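PDB 3ZXK: HIAXHD3, which is an exo-acting GH43 arabinofuranosidase that probably removes side chains from arabinoxylan, and whose engineered active site adds endo-xylanase activity. Local coordinates for residues Arg177-Tyr183 / Phe225-Ala230; Asp152-Ile156 / Val165-Ser169. Residue numbers count along the deposited sequence, not the author numbering.

Interaction 1: residues Arg177-Tyr183 / Phe225-Ala230; sequences RVQQRVY and FGPYEA
This contact joins two neighbouring blades of the five-bladed beta-propeller characteristic of GH43 enzymes. The outermost strand of one blade, 175-183, meets the turn into strand 228-232 of the next. The segments run nearly the same way, 12° apart end to end. Strand 175-183 is extended through Q180. R181 then takes positive phi (60/50) and V182 turns the corner (-68/-23). V182 and Y183 both face I163, a classic beta bulge. In the partner, G226 (73/-141) precedes a cis peptide bond to P227, and Y228 begins the strand. One hydrogen bond crosses, Y228 N to V182 O at 2.9 Å. CA atoms pair V182 with P227 (4.6 Å). V182 CG2 lies 3.7 Å from Y228 CD1, and Y183 CE1 lies 3.9 Å from A230 CB. Y228 OH bonds to the carbonyl of P224. At the other end R177, all-trans through chi3, lays its guanidinium flat on F225 (chi1 m). R177 CZ is 3.9 Å from the ring centroid, with planes at 22°. Q179 CB is 3.6 Å from F225 CD1. A single backbone hydrogen bond and side-chain contacts, not a continuous ladder, join the two segments, so the two sheets meet here without merging.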
ATOM      1  N   ARG A 177      -3.123 -27.894  13.562  1.00 11.89           N
ATOM      2  CA  ARG A 177      -2.066 -28.078  14.550  1.00 13.00           C
ATOM      3  C   ARG A 177      -1.203 -26.816  14.620  1.00 11.98           C
ATOM      4  O   ARG A 177      -1.058 -26.143  13.602  1.00  9.82           O
ATOM      5  CB  ARG A 177      -1.195 -29.266  14.119  1.00 15.79           C
ATOM      6  CG  ARG A 177       0.011 -29.477  14.987  1.00 18.76           C
ATOM      7  CD  ARG A 177       0.819 -30.688  14.570  1.00 25.31           C
ATOM      8  NE  ARG A 177       2.138 -30.619  15.193  1.00 29.30           N
ATOM      9  CZ  ARG A 177       3.160 -31.424  14.913  1.00 33.09           C
ATOM     10  NH1 ARG A 177       3.034 -32.387  14.006  1.00 36.55           N
ATOM     11  NH2 ARG A 177       4.312 -31.261  15.548  1.00 36.74           N
ATOM     12  N   VAL A 178      -0.666 -26.481  15.805  1.00 11.56           N
ATOM     13  CA  VAL A 178       0.378 -25.437  15.910  1.00 10.31           C
ATOM     14  C   VAL A 178       1.589 -25.964  16.672  1.00 10.33           C
ATOM     15  O   VAL A 178       1.444 -26.614  17.714  1.00 11.43           O
ATOM     16  CB  VAL A 178      -0.101 -24.122  16.583  1.00 12.92           C
ATOM     17  CG1 VAL A 178       1.023 -23.072  16.595  1.00 16.14           C
ATOM     18  CG2 VAL A 178      -1.289 -23.544  15.852  1.00 14.05           C
ATOM     19  N   GLN A 179       2.783 -25.720  16.127  1.00  8.97           N
ATOM     20  CA  GLN A 179       4.005 -25.873  16.926  1.00  9.68           C
ATOM     21  C   GLN A 179       4.437 -24.486  17.400  1.00  9.05           C
ATOM     22  O   GLN A 179       4.749 -23.607  16.588  1.00  7.95           O
ATOM     23  CB  GLN A 179       5.140 -26.564  16.143  1.00 10.98           C
ATOM     24  CG  GLN A 179       6.404 -26.762  16.971  1.00 12.18           C
ATOM     25  CD  GLN A 179       6.249 -27.856  18.011  1.00 15.25           C
ATOM     26  OE1 GLN A 179       5.467 -28.805  17.825  1.00 18.04           O
ATOM     27  NE2 GLN A 179       6.987 -27.737  19.114  1.00 18.44           N
ATOM     28  N   GLN A 180       4.466 -24.291  18.709  1.00 10.01           N
ATOM     29  CA  GLN A 180       4.871 -23.007  19.258  1.00 10.63           C
ATOM     30  C   GLN A 180       6.385 -22.939  19.401  1.00  9.81           C
ATOM     31  O   GLN A 180       7.050 -23.963  19.662  1.00 10.55           O
ATOM     32  CB  GLN A 180       4.201 -22.759  20.607  1.00 13.51           C
ATOM     33  CG  GLN A 180       2.697 -22.961  20.534  1.00 17.01           C
ATOM     34  CD  GLN A 180       1.923 -22.019  21.424  1.00 23.55           C
ATOM     35  OE1 GLN A 180       2.365 -21.677  22.522  1.00 27.08           O
ATOM     36  NE2 GLN A 180       0.749 -21.588  20.949  1.00 29.96           N
ATOM     37  N   ARG A 181       6.913 -21.729  19.220  1.00  9.67           N
ATOM     38  CA  ARG A 181       8.309 -21.426  19.500  1.00  9.62           C
ATOM     39  C   ARG A 181       9.248 -22.302  18.656  1.00  9.23           C
ATOM     40  O   ARG A 181      10.171 -22.925  19.196  1.00 10.18           O
ATOM     41  CB  ARG A 181       8.576 -21.576  21.018  1.00 11.64           C
ATOM     42  CG  ARG A 181       9.661 -20.676  21.564  1.00 13.30           C
ATOM     43  CD  ARG A 181       9.805 -20.865  23.080  1.00 17.49           C
ATOM     44  NE  ARG A 181      11.022 -20.235  23.584  1.00 25.14           N
ATOM     45  CZ  ARG A 181      11.128 -18.954  23.935  1.00 25.69           C
ATOM     46  NH1 ARG A 181      10.079 -18.144  23.843  1.00 27.12           N
ATOM     47  NH2 ARG A 181      12.290 -18.484  24.375  1.00 28.47           N
ATOM     48  N   VAL A 182       9.013 -22.361  17.344  1.00  8.25           N
ATOM     49  CA  VAL A 182       9.932 -23.045  16.419  1.00  8.33           C
ATOM     50  C   VAL A 182      11.259 -22.293  16.305  1.00  7.95           C
ATOM     51  O   VAL A 182      12.264 -22.864  15.870  1.00  8.71           O
ATOM     52  CB  VAL A 182       9.305 -23.251  15.013  1.00  8.05           C
ATOM     53  CG1 VAL A 182       7.947 -23.912  15.152  1.00  8.29           C
ATOM     54  CG2 VAL A 182       9.182 -21.936  14.193  1.00  7.24           C
ATOM     55  N   TYR A 183      11.225 -20.993  16.625  1.00  7.77           N
ATOM     56  CA  TYR A 183      12.417 -20.155  16.692  1.00  7.96           C
ATOM     57  C   TYR A 183      12.228 -19.084  17.768  1.00  8.29           C
ATOM     58  O   TYR A 183      11.202 -18.399  17.792  1.00  8.82           O
ATOM     59  CB  TYR A 183      12.707 -19.443  15.345  1.00  7.61           C
ATOM     60  CG  TYR A 183      13.968 -18.594  15.451  1.00  7.54           C
ATOM     61  CD1 TYR A 183      15.229 -19.203  15.552  1.00  8.19           C
ATOM     62  CD2 TYR A 183      13.898 -17.201  15.537  1.00  7.66           C
ATOM     63  CE1 TYR A 183      16.373 -18.443  15.693  1.00  8.84           C
ATOM     64  CE2 TYR A 183      15.038 -16.434  15.684  1.00  8.71           C
ATOM     65  CZ  TYR A 183      16.266 -17.059  15.779  1.00  9.23           C
ATOM     66  OH  TYR A 183      17.387 -16.271  15.909  1.00 12.96           O
ATOM     67  N   PHE A 225       7.880 -27.979  11.011  1.00  9.33           N
ATOM     68  CA  PHE A 225       7.751 -27.550  12.386  1.00  9.74           C
ATOM     69  C   PHE A 225       9.107 -27.298  13.040  1.00 10.10           C
ATOM     70  O   PHE A 225       9.168 -26.846  14.189  1.00 11.70           O
ATOM     71  CB  PHE A 225       6.935 -28.582  13.185  1.00 10.43           C
ATOM     72  CG  PHE A 225       5.531 -28.751  12.673  1.00 10.53           C
ATOM     73  CD1 PHE A 225       4.633 -27.688  12.725  1.00 10.94           C
ATOM     74  CD2 PHE A 225       5.110 -29.956  12.102  1.00 11.57           C
ATOM     75  CE1 PHE A 225       3.342 -27.824  12.232  1.00 10.51           C
ATOM     76  CE2 PHE A 225       3.813 -30.103  11.637  1.00 11.70           C
ATOM     77  CZ  PHE A 225       2.933 -29.033  11.689  1.00 10.95           C
ATOM     78  N   GLY A 226      10.196 -27.557  12.309  1.00  8.76           N
ATOM     79  CA  GLY A 226      11.525 -27.236  12.818  1.00 10.12           C
ATOM     80  C   GLY A 226      11.980 -28.187  13.912  1.00 10.65           C
ATOM     81  O   GLY A 226      11.727 -29.385  13.832  1.00 11.95           O
ATOM     82  N   PRO A 227      12.664 -27.675  14.953  1.00 11.22           N
ATOM     83  CA  PRO A 227      13.044 -26.279  15.214  1.00 10.35           C
ATOM     84  C   PRO A 227      13.944 -25.688  14.137  1.00 10.21           C
ATOM     85  O   PRO A 227      14.470 -26.424  13.279  1.00 11.49           O
ATOM     86  CB  PRO A 227      13.796 -26.350  16.550  1.00 11.97           C
ATOM     87  CG  PRO A 227      14.159 -27.782  16.729  1.00 13.87           C
ATOM     88  CD  PRO A 227      13.130 -28.585  16.020  1.00 12.38           C
ATOM     89  N   TYR A 228      14.108 -24.372  14.184  1.00  9.25           N
ATOM     90  CA  TYR A 228      14.879 -23.672  13.173  1.00  8.20           C
ATOM     91  C   TYR A 228      16.124 -23.070  13.756  1.00  8.65           C
ATOM     92  O   TYR A 228      16.113 -22.610  14.899  1.00  9.95           O
ATOM     93  CB  TYR A 228      14.044 -22.556  12.576  1.00  7.27           C
ATOM     94  CG  TYR A 228      12.951 -23.050  11.645  1.00  6.40           C
ATOM     95  CD1 TYR A 228      11.756 -23.587  12.136  1.00  7.01           C
ATOM     96  CD2 TYR A 228      13.107 -22.952  10.270  1.00  6.23           C
ATOM     97  CE1 TYR A 228      10.755 -24.026  11.263  1.00  6.32           C
ATOM     98  CE2 TYR A 228      12.120 -23.390   9.386  1.00  6.11           C
ATOM     99  CZ  TYR A 228      10.952 -23.939   9.884  1.00  6.40           C
ATOM    100  OH  TYR A 228       9.964 -24.358   9.008  1.00  6.69           O
ATOM    101  N   GLU A 229      17.176 -23.026  12.944  1.00  8.87           N
ATOM    102  CA  GLU A 229      18.401 -22.286  13.274  1.00  9.60           C
ATOM    103  C   GLU A 229      18.545 -21.095  12.324  1.00  8.99           C
ATOM    104  O   GLU A 229      17.962 -21.107  11.236  1.00  8.09           O
ATOM    105  CB  GLU A 229      19.626 -23.186  13.183  1.00 10.25           C
ATOM    106  CG  GLU A 229      19.954 -23.663  11.778  1.00 12.94           C
ATOM    107  CD  GLU A 229      21.183 -24.527  11.736  1.00 15.64           C
ATOM    108  OE1 GLU A 229      22.023 -24.395  12.645  1.00 20.22           O
ATOM    109  OE2 GLU A 229      21.292 -25.361  10.816  1.00 19.47           O
ATOM    110  N   ALA A 230      19.307 -20.075  12.732  1.00  8.54           N
ATOM    111  CA  ALA A 230      19.369 -18.805  11.992  1.00  8.06           C
ATOM    112  C   ALA A 230      20.762 -18.474  11.458  1.00  7.75           C
ATOM    113  O   ALA A 230      21.773 -18.888  12.038  1.00  9.99           O
ATOM    114  CB  ALA A 230      18.885 -17.654  12.868  1.00  8.97           C
TER

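Interaction 2: residues Asp152-Ile156 / Val165-Ser169; sequences DTMYI and VAQLS
Segments 152-156 and 165-169 lie on the two antiparallel strands of a beta hairpin, 154-158 and 163-168. The axes of the short strands 154-156 and 165-168 approach to 4.6 Å, with 152° between their N-to-C directions. D152 has positive phi (73/15), and the chain is extended from T153 onward. I156 and A166 form a hydrogen-bonded pair, CA atoms 5.1 Å apart. I156 N to A166 O and A166 N to I156 O are both 2.8 Å. Y155 and Q167 form the adjacent non-hydrogen-bonded pair, CA atoms 4.5 Å apart. L168 N gives a third bond to M154 O, also 2.8 Å. Y155 CA adds a CA-H...O contact to A166 O at 3.1 Å. At the M154-L168 pair a water takes the place of the second direct bond: it accepts from M154 N (2.8 Å) and donates to L168 O (3.0 Å).

Y155 and Q167 share one face. Y155 (chi1 m) brings CE1 to 3.8 Å from CG of the extended Q167 (t, t). A second water joins their ends, 2.5 Å from Y155 OH and 3.0 Å from Q167 OE1, to which it donates. I156 and A166 point to the other face. There I156 CD1 meets L168 CD1 at 3.9 Å, and M154 CB lies 4.3 Å from L168 CD1.

These are the two inner strands of a four-stranded propeller blade. Strand 145-148 flanks 154-158, and strand 175-183 flanks 163-168. M154, I156 and L168 pack on Y100 of strand 96-103 in another blade, while Y155 touches P224 and Q167 touches F225.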
ATOM      1  N   ASP A 152       1.068 -30.317  -1.130  1.00  7.32           N
ATOM      2  CA  ASP A 152      -0.176 -29.538  -1.057  1.00  7.27           C
ATOM      3  C   ASP A 152      -0.700 -29.318   0.369  1.00  6.56           C
ATOM      4  O   ASP A 152      -1.847 -28.910   0.547  1.00  7.50           O
ATOM      5  CB  ASP A 152      -1.261 -30.105  -2.000  1.00  8.49           C
ATOM      6  CG  ASP A 152      -2.133 -29.007  -2.653  1.00 10.08           C
ATOM      7  OD1 ASP A 152      -1.811 -27.786  -2.566  1.00 10.43           O
ATOM      8  OD2 ASP A 152      -3.180 -29.366  -3.236  1.00 11.46           O
ATOM      9  N   THR A 153       0.128 -29.559   1.392  1.00  6.36           N
ATOM     10  CA  THR A 153      -0.263 -29.167   2.741  1.00  6.27           C
ATOM     11  C   THR A 153       0.135 -27.702   2.938  1.00  5.59           C
ATOM     12  O   THR A 153       1.197 -27.293   2.523  1.00  5.75           O
ATOM     13  CB  THR A 153       0.380 -30.055   3.802  1.00  6.99           C
ATOM     14  OG1 THR A 153      -0.052 -31.410   3.584  1.00  9.75           O
ATOM     15  CG2 THR A 153      -0.016 -29.604   5.225  1.00  7.71           C
ATOM     16  N   MET A 154      -0.736 -26.938   3.578  1.00  5.24           N
ATOM     17  CA  MET A 154      -0.548 -25.525   3.809  1.00  5.13           C
ATOM     18  C   MET A 154      -0.119 -25.256   5.269  1.00  4.93           C
ATOM     19  O   MET A 154      -0.685 -25.836   6.237  1.00  5.63           O
ATOM     20  CB  MET A 154      -1.832 -24.782   3.444  1.00  5.62           C
ATOM     21  CG  MET A 154      -2.206 -24.939   1.968  1.00  7.41           C
ATOM     22  SD  MET A 154      -3.839 -24.259   1.664  1.00 11.63           S
ATOM     23  CE  MET A 154      -3.502 -22.516   1.802  1.00  8.24           C
ATOM     24  N   TYR A 155       0.891 -24.390   5.427  1.00  4.48           N
ATOM     25  CA  TYR A 155       1.444 -23.989   6.721  1.00  4.11           C
ATOM     26  C   TYR A 155       1.500 -22.483   6.787  1.00  4.26           C
ATOM     27  O   TYR A 155       1.692 -21.835   5.766  1.00  4.83           O
ATOM     28  CB  TYR A 155       2.895 -24.528   6.889  1.00  4.19           C
ATOM     29  CG  TYR A 155       2.986 -26.029   6.839  1.00  5.13           C
ATOM     30  CD1 TYR A 155       2.769 -26.814   7.971  1.00  5.17           C
ATOM     31  CD2 TYR A 155       3.257 -26.674   5.632  1.00  5.02           C
ATOM     32  CE1 TYR A 155       2.821 -28.193   7.887  1.00  6.21           C
ATOM     33  CE2 TYR A 155       3.321 -28.060   5.552  1.00  5.72           C
ATOM     34  CZ  TYR A 155       3.103 -28.799   6.699  1.00  6.20           C
ATOM     35  OH  TYR A 155       3.145 -30.174   6.668  1.00  6.81           O
ATOM     36  N   ILE A 156       1.365 -21.943   7.998  1.00  4.36           N
ATOM     37  CA  ILE A 156       1.592 -20.513   8.224  1.00  4.17           C
ATOM     38  C   ILE A 156       2.572 -20.317   9.389  1.00  4.58           C
ATOM     39  O   ILE A 156       2.325 -20.784  10.503  1.00  5.43           O
ATOM     40  CB  ILE A 156       0.287 -19.723   8.477  1.00  4.95           C
ATOM     41  CG1 ILE A 156      -0.614 -19.791   7.223  1.00  5.54           C
ATOM     42  CG2 ILE A 156       0.580 -18.269   8.864  1.00  5.45           C
ATOM     43  CD1 ILE A 156      -1.979 -19.150   7.380  1.00  7.37           C
ATOM     44  N   VAL A 165       4.593 -22.186  13.970  1.00  5.37           N
ATOM     45  CA  VAL A 165       4.119 -22.684  12.684  1.00  5.53           C
ATOM     46  C   VAL A 165       2.820 -23.440  12.881  1.00  5.72           C
ATOM     47  O   VAL A 165       2.753 -24.416  13.643  1.00  6.01           O
ATOM     48  CB  VAL A 165       5.165 -23.591  11.978  1.00  5.72           C
ATOM     49  CG1 VAL A 165       4.561 -24.335  10.767  1.00  6.19           C
ATOM     50  CG2 VAL A 165       6.398 -22.794  11.588  1.00  5.91           C
ATOM     51  N   ALA A 166       1.792 -22.993  12.170  1.00  5.75           N
ATOM     52  CA  ALA A 166       0.505 -23.675  12.127  1.00  6.26           C
ATOM     53  C   ALA A 166       0.386 -24.503  10.856  1.00  5.98           C
ATOM     54  O   ALA A 166       0.865 -24.103   9.771  1.00  5.73           O
ATOM     55  CB  ALA A 166      -0.644 -22.669  12.136  1.00  6.79           C
ATOM     56  N   GLN A 167      -0.233 -25.668  10.997  1.00  6.37           N
ATOM     57  CA  GLN A 167      -0.648 -26.469   9.860  1.00  6.07           C
ATOM     58  C   GLN A 167      -2.138 -26.238   9.642  1.00  5.99           C
ATOM     59  O   GLN A 167      -2.907 -26.267  10.604  1.00  6.84           O
ATOM     60  CB  GLN A 167      -0.388 -27.944  10.136  1.00  6.80           C
ATOM     61  CG  GLN A 167      -0.727 -28.813   8.940  1.00  7.10           C
ATOM     62  CD  GLN A 167      -0.492 -30.294   9.170  1.00  9.62           C
ATOM     63  OE1 GLN A 167       0.417 -30.687   9.891  1.00 11.76           O
ATOM     64  NE2 GLN A 167      -1.285 -31.121   8.520  1.00 10.65           N
ATOM     65  N   LEU A 168      -2.532 -25.971   8.401  1.00  5.79           N
ATOM     66  CA  LEU A 168      -3.945 -25.804   8.083  1.00  5.99           C
ATOM     67  C   LEU A 168      -4.580 -27.063   7.526  1.00  6.42           C
ATOM     68  O   LEU A 168      -3.889 -27.994   7.128  1.00  7.23           O
ATOM     69  CB  LEU A 168      -4.110 -24.673   7.073  1.00  5.75           C
ATOM     70  CG  LEU A 168      -3.375 -23.379   7.394  1.00  7.06           C
ATOM     71  CD1 LEU A 168      -3.826 -22.374   6.371  1.00  7.60           C
ATOM     72  CD2 LEU A 168      -3.698 -22.884   8.795  1.00  7.82           C
ATOM     73  N   SER A 169      -5.914 -27.078   7.540  1.00  6.67           N
ATOM     74  CA  SER A 169      -6.657 -28.176   6.957  1.00  7.26           C
ATOM     75  C   SER A 169      -6.445 -28.209   5.424  1.00  7.66           C
ATOM     76  O   SER A 169      -5.988 -27.220   4.817  1.00  7.11           O
ATOM     77  CB  SER A 169      -8.147 -28.020   7.281  1.00  8.17           C
ATOM     78  OG  SER A 169      -8.620 -26.772   6.816  1.00  7.49           O
TER
HETATM   79  O   HOH W   1      -3.261 -28.048   4.180  1.00 10.17           O
HETATM   80  O   HOH W   2       2.745 -31.936   8.424  1.00 18.89           O

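Both interactions involve the same four-stranded blade, their centres about 13 Å apart. Interaction 2 is buried and lies within the blade, with three direct backbone hydrogen bonds between its segments. Interaction 1 is partly buried and links the blade's outer strand to the next blade. It has one such bond, and adds a cation-pi stack and apolar contacts to aromatic rings. They share a border: strands 163-168 and 175-183 are sheet neighbours, with probable hydrogen bonds from Q167 N to R177 O and from Q179 N to V165 O, each 2.8 Å. Q167 and F225 also meet, F225 CZ lying 3.5 Å from Q167 OE1. The F225 ring thus touches residues of both contacts, R177 and Q179 in one and Q167 in the other.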